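Local coordinates for protein peptide amidase (Stenotrophomonas maltophilia, PDB 1M22) that probably hydrolyses amide bonds, acting as a peptide amidase of the amidase signature enzyme family, at residues P5-A9 with A33-R37; D110-V114 with V209-I214; F136-I142 with L365-L371; F330-E335 with S347-L351; Y444-T448 with W468-I474. All coordinates share one frame. Residues are numbered along the deposited sequence.

Contact 1: residues P5-A9 with A33-R37; sequences PFPYA and AYLQR
P5 enters extended (psi 120°), and the chain then folds into a type I beta turn from F6 to A9, closed by A9 N to F6 O at 3.1 Å. The loop runs opposite to helix 33-37: the CA atoms of F6 and R37 lie 8.5 Å apart, as do those of Y8 and A33. F6, in the t rotamer, sends its ring onto the helix. One face takes the aliphatic part of R37, with R37 CD 3.6 Å from the F6 ring centroid and almost on the ring normal, a CH-pi contact. F6 CE2 is 3.7 Å from Y34 CE1, the two rings inclined at 50°, and F6 CE1 is 4.0 Å from A33 CB. The R37 guanidinium passes over F6 CB and bonds through NE to A175 O. P7 suits the second position of the turn, where phi is -59°. Y8, rotamer m, sets CE2 3.5 Å from A33 CB, whose smallness lets the ring edge approach. A water bridges Y8 O (2.8 Å) and Y34 OH (2.7 Å). The arrangement is plain surface packing, away from the active site: an N-terminal aromatic loop laid across residues i, i+1 and i+4 of helix 27-43.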
# COMPACT_ATOMS: atom_id res chain seq x y z
N PRO A 5 3.90 -20.25 19.68
CA PRO A 5 3.38 -19.86 18.35
C PRO A 5 2.14 -18.98 18.47
O PRO A 5 1.13 -19.39 19.04
CB PRO A 5 3.06 -21.15 17.61
CG PRO A 5 2.77 -22.09 18.77
CD PRO A 5 3.81 -21.71 19.84
N PHE A 6 2.24 -17.76 17.94
CA PHE A 6 1.14 -16.80 17.98
C PHE A 6 -0.14 -17.48 17.49
O PHE A 6 -0.23 -17.91 16.34
CB PHE A 6 1.48 -15.60 17.09
CG PHE A 6 0.58 -14.42 17.28
CD1 PHE A 6 0.40 -13.86 18.54
CD2 PHE A 6 -0.06 -13.84 16.19
CE1 PHE A 6 -0.42 -12.74 18.72
CE2 PHE A 6 -0.88 -12.72 16.35
CZ PHE A 6 -1.05 -12.17 17.62
N PRO A 7 -1.16 -17.58 18.36
CA PRO A 7 -2.44 -18.21 18.06
C PRO A 7 -3.24 -17.64 16.89
O PRO A 7 -4.17 -18.28 16.41
CB PRO A 7 -3.20 -18.11 19.38
CG PRO A 7 -2.67 -16.84 19.97
CD PRO A 7 -1.19 -16.96 19.70
N TYR A 8 -2.88 -16.44 16.43
CA TYR A 8 -3.61 -15.83 15.33
C TYR A 8 -2.74 -15.63 14.10
O TYR A 8 -3.17 -15.03 13.12
CB TYR A 8 -4.18 -14.48 15.79
CG TYR A 8 -4.89 -14.59 17.12
CD1 TYR A 8 -6.03 -15.38 17.26
CD2 TYR A 8 -4.38 -13.95 18.25
CE1 TYR A 8 -6.64 -15.55 18.50
CE2 TYR A 8 -4.99 -14.12 19.49
CZ TYR A 8 -6.11 -14.91 19.61
OH TYR A 8 -6.69 -15.09 20.85
N ALA A 9 -1.53 -16.16 14.15
CA ALA A 9 -0.62 -16.03 13.02
C ALA A 9 -1.21 -16.62 11.74
O ALA A 9 -1.76 -17.72 11.75
CB ALA A 9 0.71 -16.72 13.34
N ALA A 33 -3.78 -9.15 22.08
CA ALA A 33 -2.77 -10.10 21.61
C ALA A 33 -1.83 -9.39 20.63
O ALA A 33 -0.62 -9.56 20.70
CB ALA A 33 -3.43 -11.29 20.94
N TYR A 34 -2.40 -8.61 19.72
CA TYR A 34 -1.57 -7.89 18.76
C TYR A 34 -0.71 -6.84 19.47
O TYR A 34 0.47 -6.68 19.16
CB TYR A 34 -2.44 -7.21 17.70
CG TYR A 34 -2.96 -8.14 16.63
CD1 TYR A 34 -2.09 -8.95 15.89
CD2 TYR A 34 -4.32 -8.18 16.32
CE1 TYR A 34 -2.57 -9.78 14.87
CE2 TYR A 34 -4.80 -9.00 15.30
CZ TYR A 34 -3.92 -9.80 14.58
OH TYR A 34 -4.39 -10.59 13.56
N LEU A 35 -1.30 -6.14 20.44
CA LEU A 35 -0.56 -5.12 21.18
C LEU A 35 0.62 -5.72 21.93
O LEU A 35 1.70 -5.12 21.99
CB LEU A 35 -1.49 -4.38 22.15
CG LEU A 35 -2.52 -3.47 21.48
CD1 LEU A 35 -3.49 -2.93 22.53
CD2 LEU A 35 -1.81 -2.33 20.76
N GLN A 36 0.43 -6.91 22.48
CA GLN A 36 1.51 -7.58 23.21
C GLN A 36 2.61 -7.98 22.23
O GLN A 36 3.80 -7.87 22.55
CB GLN A 36 0.97 -8.81 23.94
CG GLN A 36 2.00 -9.51 24.82
CD GLN A 36 1.38 -10.60 25.66
OE1 GLN A 36 0.46 -10.36 26.44
NE2 GLN A 36 1.90 -11.82 25.52
N ARG A 37 2.22 -8.43 21.04
CA ARG A 37 3.19 -8.84 20.03
C ARG A 37 3.96 -7.62 19.52
O ARG A 37 5.16 -7.69 19.26
CB ARG A 37 2.48 -9.56 18.88
CG ARG A 37 3.41 -10.24 17.89
CD ARG A 37 2.62 -11.15 16.96
NE ARG A 37 3.42 -11.67 15.85
CZ ARG A 37 4.26 -12.69 15.92
NH1 ARG A 37 4.43 -13.35 17.06
NH2 ARG A 37 4.94 -13.06 14.85
O HOH W 1 -2.52 -12.36 12.77

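Contact 2: residues D110-V114 with V209-I214; sequences DAYLV and VSRDGI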
# COMPACT_ATOMS: atom_id res chain seq x y z
N ASP A 110 -10.59 11.99 11.56
CA ASP A 110 -10.57 10.84 10.66
C ASP A 110 -10.72 11.11 9.17
O ASP A 110 -11.59 11.87 8.75
CB ASP A 110 -11.68 9.85 11.04
CG ASP A 110 -11.43 9.14 12.35
OD1 ASP A 110 -10.40 9.41 13.00
OD2 ASP A 110 -12.28 8.31 12.74
N ALA A 111 -9.88 10.45 8.38
CA ALA A 111 -9.94 10.54 6.93
C ALA A 111 -11.21 9.78 6.53
O ALA A 111 -11.71 8.94 7.28
CB ALA A 111 -8.73 9.87 6.31
N TYR A 112 -11.73 10.06 5.34
CA TYR A 112 -12.94 9.39 4.88
C TYR A 112 -12.85 7.86 4.98
O TYR A 112 -13.75 7.22 5.52
CB TYR A 112 -13.27 9.78 3.44
CG TYR A 112 -14.59 9.23 2.96
CD1 TYR A 112 -15.79 9.79 3.38
CD2 TYR A 112 -14.64 8.11 2.12
CE1 TYR A 112 -17.02 9.25 2.99
CE2 TYR A 112 -15.86 7.57 1.72
CZ TYR A 112 -17.04 8.14 2.16
OH TYR A 112 -18.25 7.61 1.79
N LEU A 113 -11.77 7.28 4.47
CA LEU A 113 -11.66 5.82 4.51
C LEU A 113 -11.58 5.28 5.93
O LEU A 113 -11.97 4.14 6.18
CB LEU A 113 -10.46 5.35 3.67
CG LEU A 113 -9.04 5.61 4.15
CD1 LEU A 113 -8.61 4.53 5.14
CD2 LEU A 113 -8.11 5.58 2.94
N VAL A 114 -11.09 6.09 6.86
CA VAL A 114 -11.00 5.66 8.25
C VAL A 114 -12.41 5.67 8.85
O VAL A 114 -12.76 4.79 9.64
CB VAL A 114 -10.05 6.57 9.07
CG1 VAL A 114 -10.11 6.20 10.54
CG2 VAL A 114 -8.63 6.42 8.54
N VAL A 209 -11.05 4.65 -4.13
CA VAL A 209 -10.99 4.94 -2.70
C VAL A 209 -10.63 6.41 -2.49
O VAL A 209 -9.66 6.91 -3.05
CB VAL A 209 -9.92 4.05 -2.01
CG1 VAL A 209 -9.88 4.35 -0.51
CG2 VAL A 209 -10.21 2.58 -2.26
N SER A 210 -11.40 7.09 -1.65
CA SER A 210 -11.16 8.50 -1.40
C SER A 210 -9.78 8.81 -0.83
O SER A 210 -9.27 8.09 0.03
CB SER A 210 -12.21 9.05 -0.44
OG SER A 210 -11.97 10.42 -0.18
N ARG A 211 -9.18 9.89 -1.32
CA ARG A 211 -7.88 10.34 -0.82
C ARG A 211 -8.08 11.45 0.21
O ARG A 211 -7.10 12.03 0.69
CB ARG A 211 -6.99 10.86 -1.96
CG ARG A 211 -6.34 9.80 -2.85
CD ARG A 211 -7.29 9.29 -3.93
NE ARG A 211 -7.80 10.38 -4.76
CZ ARG A 211 -7.09 11.02 -5.69
NH1 ARG A 211 -5.83 10.68 -5.94
NH2 ARG A 211 -7.64 12.03 -6.35
N ASP A 212 -9.32 11.75 0.56
CA ASP A 212 -9.52 12.82 1.53
C ASP A 212 -8.95 12.43 2.88
O ASP A 212 -9.07 11.29 3.33
CB ASP A 212 -11.01 13.17 1.66
CG ASP A 212 -11.22 14.58 2.22
OD1 ASP A 212 -10.67 15.55 1.64
OD2 ASP A 212 -11.93 14.72 3.23
N GLY A 213 -8.29 13.38 3.53
CA GLY A 213 -7.71 13.11 4.83
C GLY A 213 -6.37 12.41 4.78
O GLY A 213 -5.93 11.86 5.79
N ILE A 214 -5.72 12.42 3.62
CA ILE A 214 -4.41 11.79 3.48
C ILE A 214 -3.38 12.82 3.05
O ILE A 214 -3.62 13.58 2.11
CB ILE A 214 -4.43 10.65 2.43
CG1 ILE A 214 -5.50 9.61 2.79
CG2 ILE A 214 -3.06 9.99 2.34
CD1 ILE A 214 -5.62 8.48 1.78
O HOH W 2 -9.93 8.74 2.78
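A type II beta turn, R211 to I214, packs against the first turn of helix 112-119, and three consecutive residues, A111, Y112 and L113, supply all of the buried surface on their side. L113 contributes the largest share. Its p,p side chain points CD2 into a small apolar pocket, 4.1 Å from V209 CG1 and 4.0 Å from I214 CD1; L113 and I214 share A224 of strand 223-228, and the I214 side chain lies about 7 Å from that of the active-site K86. Y112 also points toward the turn, beside L113: its CD2 rests 3.7 Å from S210 CB, and its CB is 4.4 Å from D212 CB. A111, at the N-cap position, sets its CA 4.0 Å from G213 CA. Glycine is needed there, because a CB on G213 would sit 2.5 Å from A111 CB, and phi of +81° would jam it against the preceding carbonyl. A111 and G213 both make backbone hydrogen bonds with N90. S210 OG accepts D212 N at 3.1 Å, an ST turn, and pairs with D245. L113 N donates a hydrogen bond to a water at 2.9 Å, which donates to S210 O (2.9 Å) and D212 O (2.7 Å).

Contact 3: residues F136-I142 with L365-L371; sequences FRGNDSI and LFGQELL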
# COMPACT_ATOMS: atom_id res chain seq x y z
N PHE A 136 8.91 11.58 -0.62
CA PHE A 136 8.98 12.69 -1.56
C PHE A 136 9.64 13.88 -0.87
O PHE A 136 9.15 15.00 -0.93
CB PHE A 136 7.59 13.09 -2.07
CG PHE A 136 7.63 13.77 -3.41
CD1 PHE A 136 7.90 13.04 -4.56
CD2 PHE A 136 7.46 15.15 -3.52
CE1 PHE A 136 8.00 13.66 -5.80
CE2 PHE A 136 7.55 15.78 -4.76
CZ PHE A 136 7.82 15.04 -5.90
N ARG A 137 10.76 13.62 -0.20
CA ARG A 137 11.47 14.69 0.50
C ARG A 137 12.83 15.01 -0.11
O ARG A 137 13.11 16.17 -0.42
CB ARG A 137 11.67 14.33 1.97
CG ARG A 137 12.00 15.56 2.82
CD ARG A 137 12.54 15.20 4.18
NE ARG A 137 13.95 14.81 4.13
CZ ARG A 137 14.65 14.45 5.19
NH1 ARG A 137 14.07 14.42 6.39
NH2 ARG A 137 15.94 14.13 5.07
N GLY A 138 13.68 14.00 -0.29
CA GLY A 138 14.99 14.26 -0.85
C GLY A 138 15.60 13.17 -1.71
O GLY A 138 15.02 12.09 -1.86
N ASN A 139 16.77 13.45 -2.27
CA ASN A 139 17.49 12.49 -3.10
C ASN A 139 18.26 11.52 -2.21
O ASN A 139 18.58 11.84 -1.07
CB ASN A 139 18.50 13.20 -4.03
CG ASN A 139 17.85 14.22 -4.94
OD1 ASN A 139 16.74 14.02 -5.44
ND2 ASN A 139 18.56 15.32 -5.19
N ASP A 140 18.56 10.34 -2.74
CA ASP A 140 19.29 9.32 -1.99
C ASP A 140 18.66 9.03 -0.64
O ASP A 140 19.35 8.84 0.36
CB ASP A 140 20.75 9.75 -1.78
CG ASP A 140 21.46 10.05 -3.08
OD1 ASP A 140 21.27 9.29 -4.06
OD2 ASP A 140 22.23 11.03 -3.13
N SER A 141 17.33 9.00 -0.62
CA SER A 141 16.60 8.74 0.61
C SER A 141 16.75 7.28 1.04
O SER A 141 17.13 6.42 0.25
CB SER A 141 15.12 9.06 0.41
OG SER A 141 14.59 8.23 -0.60
N ILE A 142 16.45 7.02 2.31
CA ILE A 142 16.53 5.67 2.87
C ILE A 142 15.10 5.17 3.08
O ILE A 142 14.34 5.73 3.86
CB ILE A 142 17.28 5.67 4.22
CG1 ILE A 142 18.68 6.26 4.03
CG2 ILE A 142 17.36 4.25 4.76
CD1 ILE A 142 19.43 6.45 5.33
N LEU A 365 20.77 12.12 7.48
CA LEU A 365 21.02 11.00 6.58
C LEU A 365 20.99 11.41 5.11
O LEU A 365 21.78 10.94 4.30
CB LEU A 365 20.01 9.88 6.84
CG LEU A 365 20.08 9.27 8.24
CD1 LEU A 365 18.98 8.22 8.40
CD2 LEU A 365 21.44 8.64 8.47
N PHE A 366 20.05 12.28 4.77
CA PHE A 366 19.92 12.80 3.41
C PHE A 366 19.19 14.14 3.45
O PHE A 366 18.68 14.53 4.50
CB PHE A 366 19.19 11.80 2.48
CG PHE A 366 17.84 11.38 2.97
CD1 PHE A 366 17.71 10.39 3.94
CD2 PHE A 366 16.69 11.96 2.45
CE1 PHE A 366 16.45 9.98 4.39
CE2 PHE A 366 15.42 11.55 2.88
CZ PHE A 366 15.31 10.56 3.85
N GLY A 367 19.14 14.84 2.32
CA GLY A 367 18.52 16.15 2.29
C GLY A 367 17.03 16.26 2.03
O GLY A 367 16.26 15.33 2.30
N GLN A 368 16.63 17.42 1.52
CA GLN A 368 15.23 17.70 1.22
C GLN A 368 15.11 18.36 -0.15
O GLN A 368 14.31 19.29 -0.34
CB GLN A 368 14.62 18.59 2.31
CG GLN A 368 15.25 19.96 2.47
CD GLN A 368 14.61 20.77 3.58
OE1 GLN A 368 13.47 20.53 3.95
NE2 GLN A 368 15.34 21.76 4.10
N GLU A 369 15.89 17.86 -1.10
CA GLU A 369 15.92 18.39 -2.46
C GLU A 369 14.58 18.38 -3.19
O GLU A 369 14.31 19.28 -3.99
CB GLU A 369 16.95 17.63 -3.30
CG GLU A 369 18.37 17.72 -2.75
CD GLU A 369 18.76 16.54 -1.87
OE1 GLU A 369 17.87 15.90 -1.27
OE2 GLU A 369 19.97 16.25 -1.77
N LEU A 370 13.75 17.38 -2.95
CA LEU A 370 12.45 17.32 -3.62
C LEU A 370 11.52 18.40 -3.08
O LEU A 370 10.74 18.98 -3.84
CB LEU A 370 11.83 15.92 -3.47
CG LEU A 370 12.59 14.82 -4.22
CD1 LEU A 370 11.94 13.48 -3.94
CD2 LEU A 370 12.60 15.11 -5.72
N LEU A 371 11.59 18.67 -1.78
CA LEU A 371 10.76 19.72 -1.19
C LEU A 371 11.17 21.05 -1.81
O LEU A 371 10.33 21.86 -2.19
CB LEU A 371 10.96 19.80 0.32
CG LEU A 371 10.66 18.57 1.18
CD1 LEU A 371 10.71 18.96 2.65
CD2 LEU A 371 9.27 18.01 0.83
O HOH W 3 17.84 12.43 7.26
O HOH W 4 20.12 13.91 -0.27
O HOH W 5 21.85 8.65 1.69
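R137 O, in the loop that follows helix 132-135, meets the N-terminal end of helix 369-375, where Q368 holds the N-cap position: it accepts L371 N at 3.2 Å and, weakly, L370 N at 2.9 Å, acting as an acceptor from outside the helix for first-turn amides. E369 OE1 takes N139 N at 2.9 Å in return. The R137 side chain gives G367 O two hydrogen bonds, from NE and NH2, both 3.0 Å; its NH1 goes to E132 and E362 O. One face of the F366 ring meets the R137 guanidinium, an off-centre cation-pi contact with R137 CZ 4.3 Å from the centroid; over the opposite face S141 CA lies 3.6 Å from the F366 ring centroid, a CH-pi contact. G138 must be small, since a CB would come within 2.2 Å of G367 O. A water joins N139 O, G367 N and E369 OE2. I142 CD1 touches L365 CD1 at 3.6 Å, while F136 offers a ring face to L370, CD1 to CD1 4.1 Å.

Contact 4: residues F330-E335 with S347-L351; sequences FKAGLE and SLADL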
# COMPACT_ATOMS: atom_id res chain seq x y z
N PHE A 330 2.58 18.05 -5.73
CA PHE A 330 2.97 17.94 -4.33
C PHE A 330 2.84 19.30 -3.63
O PHE A 330 2.28 19.39 -2.55
CB PHE A 330 4.41 17.43 -4.20
CG PHE A 330 4.92 17.39 -2.79
CD1 PHE A 330 4.38 16.50 -1.85
CD2 PHE A 330 5.93 18.25 -2.38
CE1 PHE A 330 4.85 16.48 -0.54
CE2 PHE A 330 6.40 18.24 -1.07
CZ PHE A 330 5.86 17.35 -0.14
N LYS A 331 3.36 20.35 -4.25
CA LYS A 331 3.26 21.66 -3.62
C LYS A 331 1.80 22.08 -3.47
O LYS A 331 1.36 22.47 -2.39
CB LYS A 331 4.00 22.73 -4.42
CG LYS A 331 3.92 24.10 -3.76
CD LYS A 331 4.62 25.18 -4.57
CE LYS A 331 4.58 26.51 -3.83
NZ LYS A 331 5.30 27.58 -4.58
N ALA A 332 1.04 21.98 -4.56
CA ALA A 332 -0.36 22.36 -4.53
C ALA A 332 -1.16 21.53 -3.53
O ALA A 332 -1.91 22.08 -2.72
CB ALA A 332 -0.96 22.22 -5.93
N GLY A 333 -1.00 20.21 -3.60
CA GLY A 333 -1.73 19.33 -2.70
C GLY A 333 -1.36 19.45 -1.24
O GLY A 333 -2.24 19.47 -0.37
N LEU A 334 -0.07 19.51 -0.95
CA LEU A 334 0.37 19.61 0.43
C LEU A 334 -0.12 20.90 1.08
O LEU A 334 -0.60 20.89 2.22
CB LEU A 334 1.90 19.54 0.53
CG LEU A 334 2.43 19.54 1.97
CD1 LEU A 334 1.97 18.27 2.68
CD2 LEU A 334 3.95 19.63 1.96
N GLU A 335 -0.01 22.02 0.36
CA GLU A 335 -0.45 23.28 0.93
C GLU A 335 -1.97 23.28 1.11
O GLU A 335 -2.48 23.83 2.09
CB GLU A 335 0.04 24.45 0.07
CG GLU A 335 1.56 24.43 -0.09
CD GLU A 335 2.16 25.76 -0.53
OE1 GLU A 335 1.55 26.44 -1.38
OE2 GLU A 335 3.25 26.11 -0.03
N SER A 347 2.77 26.23 4.78
CA SER A 347 3.31 26.18 3.44
C SER A 347 4.47 25.22 3.33
O SER A 347 5.02 24.76 4.34
CB SER A 347 3.79 27.57 3.01
OG SER A 347 4.90 27.96 3.79
N LEU A 348 4.85 24.91 2.10
CA LEU A 348 5.97 24.03 1.85
C LEU A 348 7.23 24.76 2.33
O LEU A 348 8.17 24.14 2.83
CB LEU A 348 6.06 23.69 0.36
CG LEU A 348 7.17 22.75 -0.10
CD1 LEU A 348 7.30 21.55 0.82
CD2 LEU A 348 6.88 22.31 -1.53
N ALA A 349 7.24 26.08 2.18
CA ALA A 349 8.38 26.88 2.62
C ALA A 349 8.57 26.72 4.13
O ALA A 349 9.71 26.66 4.61
CB ALA A 349 8.16 28.35 2.26
N ASP A 350 7.47 26.66 4.88
CA ASP A 350 7.55 26.49 6.33
C ASP A 350 8.19 25.15 6.67
O ASP A 350 8.97 25.05 7.62
CB ASP A 350 6.17 26.53 6.99
CG ASP A 350 5.49 27.87 6.85
OD1 ASP A 350 6.19 28.91 6.86
OD2 ASP A 350 4.24 27.90 6.76
N LEU A 351 7.86 24.11 5.91
CA LEU A 351 8.41 22.79 6.14
C LEU A 351 9.91 22.78 5.86
O LEU A 351 10.70 22.24 6.64
CB LEU A 351 7.71 21.75 5.26
CG LEU A 351 8.28 20.33 5.29
CD1 LEU A 351 8.28 19.79 6.72
CD2 LEU A 351 7.46 19.43 4.37
O HOH W 6 5.68 27.48 0.01
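The side chain of L348 fills the centre as a knob in a hole formed by F330, K331, L334 and E335, positions i, i+1, i+4 and i+5 of helix 319-340. A branched leucine suits the hole because its two methyls spread across it: both reach the F330 ring (L348 CD1 to F330 CE2 3.9 Å), L348 CD1 also meets L334 CD2 at 4.0 Å, and L348 CD2 meets K331 CB at 4.1 Å. One turn further along helix 348-357, L351 CD2 meets L334 CD2 at 4.3 Å, and W133 lies against both of these leucines. K331 lends only its aliphatic part; its amine reaches D375 O.

Outward, the two backbones converge at E335 and S347, whose CA atoms are 5.4 Å apart. S347 occupies the N-cap position and its OG accepts D350 N at 3.1 Å, as a small hydroxyl side chain does well. E335 OE2 then accepts L348 N at 2.9 Å in a nearly straight bond (174°), and a water linked to E335 OE2 (2.8 Å) accepts A349 N at 3.0 Å.

First-turn amides of a helix have no full set of backbone acceptors; here a carboxylate takes L348 N, a water A349 N, and the serine OG D350 N, which also bonds weakly to S347 O. The negative charge of E335 sits favourably at the positive end of the helix dipole.

Contact 5: residues Y444-T448 with W468-I474; sequences YPSLT and WSEPKLI
This is a buried packing of a helix start on a central strand: strand 446-454 of the large mixed sheet lies beneath the first turn of helix 470-484. The short axes of 446-448 and 470-474 run almost in the same direction, 20° apart (signed crossing -20°), with a closest approach of 9.3 Å. The CA of P445 is 6.4 Å from that of E470, and the CA of L447 is 7.4 Å from that of L473. Extended geometry alternates the side chains, P445 and L447 toward the helix and S446 away from it, onto V191 of helix 191-196. The contact is thus part of the layered alpha/beta architecture of this amidase, an eleven-stranded sheet with helices on both faces; the hairpin partner, strand 457-464, leads the chain back so that the helix can return over strand 446-454. W468 has left-handed backbone angles (67°, 17°), and S469 takes the N-cap position, its OG bonded to T466 O rather than capping. P445, a compact puckered ring with no amide N-H, packs its CG 3.4 Å from S469 OG and 3.7 Å from L473 CD1, and its CB 3.5 Å from E470 OE2, which is bonded to T205. L473 (m, t) also brings CD1 to 3.6 Å from P445 O. L447 (t, t) places CD1 4.0 Å from L473 O and 4.2 Å from I474 CG1.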
# COMPACT_ATOMS: atom_id res chain seq x y z
N TYR A 444 -4.09 3.09 -12.86
CA TYR A 444 -4.74 1.79 -13.03
C TYR A 444 -4.42 0.86 -11.86
O TYR A 444 -3.43 1.04 -11.16
CB TYR A 444 -4.27 1.14 -14.33
CG TYR A 444 -4.77 1.80 -15.60
CD1 TYR A 444 -5.58 2.94 -15.57
CD2 TYR A 444 -4.43 1.28 -16.84
CE1 TYR A 444 -6.04 3.54 -16.75
CE2 TYR A 444 -4.88 1.86 -18.03
CZ TYR A 444 -5.68 2.99 -17.97
OH TYR A 444 -6.13 3.55 -19.15
N PRO A 445 -5.25 -0.18 -11.66
CA PRO A 445 -5.03 -1.11 -10.56
C PRO A 445 -3.87 -2.09 -10.73
O PRO A 445 -3.59 -2.57 -11.84
CB PRO A 445 -6.37 -1.82 -10.44
CG PRO A 445 -6.81 -1.91 -11.88
CD PRO A 445 -6.48 -0.53 -12.41
N SER A 446 -3.21 -2.38 -9.62
CA SER A 446 -2.11 -3.34 -9.59
C SER A 446 -2.23 -4.12 -8.29
O SER A 446 -2.77 -3.62 -7.30
CB SER A 446 -0.75 -2.62 -9.69
OG SER A 446 -0.54 -1.74 -8.61
N LEU A 447 -1.73 -5.35 -8.29
CA LEU A 447 -1.85 -6.22 -7.13
C LEU A 447 -0.70 -7.21 -7.12
O LEU A 447 -0.46 -7.90 -8.12
CB LEU A 447 -3.19 -6.97 -7.24
CG LEU A 447 -3.82 -7.78 -6.11
CD1 LEU A 447 -5.20 -8.25 -6.55
CD2 LEU A 447 -2.94 -8.96 -5.75
N THR A 448 0.02 -7.29 -6.01
CA THR A 448 1.13 -8.23 -5.90
C THR A 448 0.77 -9.36 -4.95
O THR A 448 0.16 -9.14 -3.91
CB THR A 448 2.44 -7.52 -5.44
OG1 THR A 448 3.51 -8.48 -5.41
CG2 THR A 448 2.27 -6.91 -4.06
N TRP A 468 -10.55 0.25 -13.33
CA TRP A 468 -11.72 -0.42 -12.76
C TRP A 468 -11.77 -1.94 -12.89
O TRP A 468 -12.83 -2.54 -12.70
CB TRP A 468 -13.00 0.21 -13.35
CG TRP A 468 -12.93 1.71 -13.42
CD1 TRP A 468 -12.93 2.48 -14.56
CD2 TRP A 468 -12.80 2.63 -12.32
NE1 TRP A 468 -12.80 3.81 -14.23
CE2 TRP A 468 -12.72 3.93 -12.87
CE3 TRP A 468 -12.74 2.47 -10.93
CZ2 TRP A 468 -12.59 5.07 -12.07
CZ3 TRP A 468 -12.61 3.61 -10.13
CH2 TRP A 468 -12.53 4.89 -10.71
N SER A 469 -10.64 -2.56 -13.18
CA SER A 469 -10.60 -4.02 -13.33
C SER A 469 -10.29 -4.78 -12.04
O SER A 469 -9.92 -5.96 -12.09
CB SER A 469 -9.59 -4.41 -14.41
OG SER A 469 -8.26 -4.07 -14.04
N GLU A 470 -10.46 -4.14 -10.88
CA GLU A 470 -10.19 -4.81 -9.61
C GLU A 470 -10.90 -6.15 -9.45
O GLU A 470 -10.31 -7.11 -8.98
CB GLU A 470 -10.55 -3.92 -8.42
CG GLU A 470 -9.67 -2.70 -8.24
CD GLU A 470 -10.08 -1.53 -9.11
OE1 GLU A 470 -11.13 -1.61 -9.79
OE2 GLU A 470 -9.35 -0.52 -9.10
N PRO A 471 -12.19 -6.24 -9.83
CA PRO A 471 -12.87 -7.53 -9.68
C PRO A 471 -12.14 -8.66 -10.40
O PRO A 471 -11.93 -9.74 -9.84
CB PRO A 471 -14.25 -7.26 -10.28
CG PRO A 471 -14.47 -5.80 -9.98
CD PRO A 471 -13.12 -5.20 -10.32
N LYS A 472 -11.74 -8.41 -11.64
CA LYS A 472 -11.04 -9.41 -12.44
C LYS A 472 -9.64 -9.69 -11.90
O LYS A 472 -9.20 -10.84 -11.85
CB LYS A 472 -10.94 -8.94 -13.89
CG LYS A 472 -10.27 -9.95 -14.82
CD LYS A 472 -9.99 -9.35 -16.19
CE LYS A 472 -11.26 -8.97 -16.93
NZ LYS A 472 -10.96 -8.41 -18.28
N LEU A 473 -8.93 -8.64 -11.48
CA LEU A 473 -7.59 -8.84 -10.95
C LEU A 473 -7.63 -9.68 -9.68
O LEU A 473 -6.76 -10.52 -9.47
CB LEU A 473 -6.92 -7.50 -10.65
CG LEU A 473 -6.51 -6.66 -11.86
CD1 LEU A 473 -5.74 -5.43 -11.38
CD2 LEU A 473 -5.64 -7.48 -12.80
N ILE A 474 -8.64 -9.46 -8.85
CA ILE A 474 -8.77 -10.22 -7.62
C ILE A 474 -9.06 -11.69 -7.92
O ILE A 474 -8.48 -12.58 -7.30
CB ILE A 474 -9.86 -9.62 -6.72
CG1 ILE A 474 -9.35 -8.31 -6.12
CG2 ILE A 474 -10.24 -10.60 -5.61
CD1 ILE A 474 -10.39 -7.51 -5.36

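Contacts 3 and 4 form one continuous packing region, their centres 15 Å apart: F330 CE2 meets L371 CD2 at 3.5 Å, and F330 CG meets F136 CD2 at the same distance. In sequence, both segments of contact 4 fall between those of contact 3. Three contacts come near the active site from different parts of the chain, with side-chain separations of about 7 Å (I214 to K86, contact 2), 8 Å (F136 to S165, contact 3) and 10 Å (S446 to S189, contact 5). Contacts 2 and 5 come within about 6 Å at their nearest atoms without touching. Contact 1 stands apart, its centre 28 to 40 Å from the others.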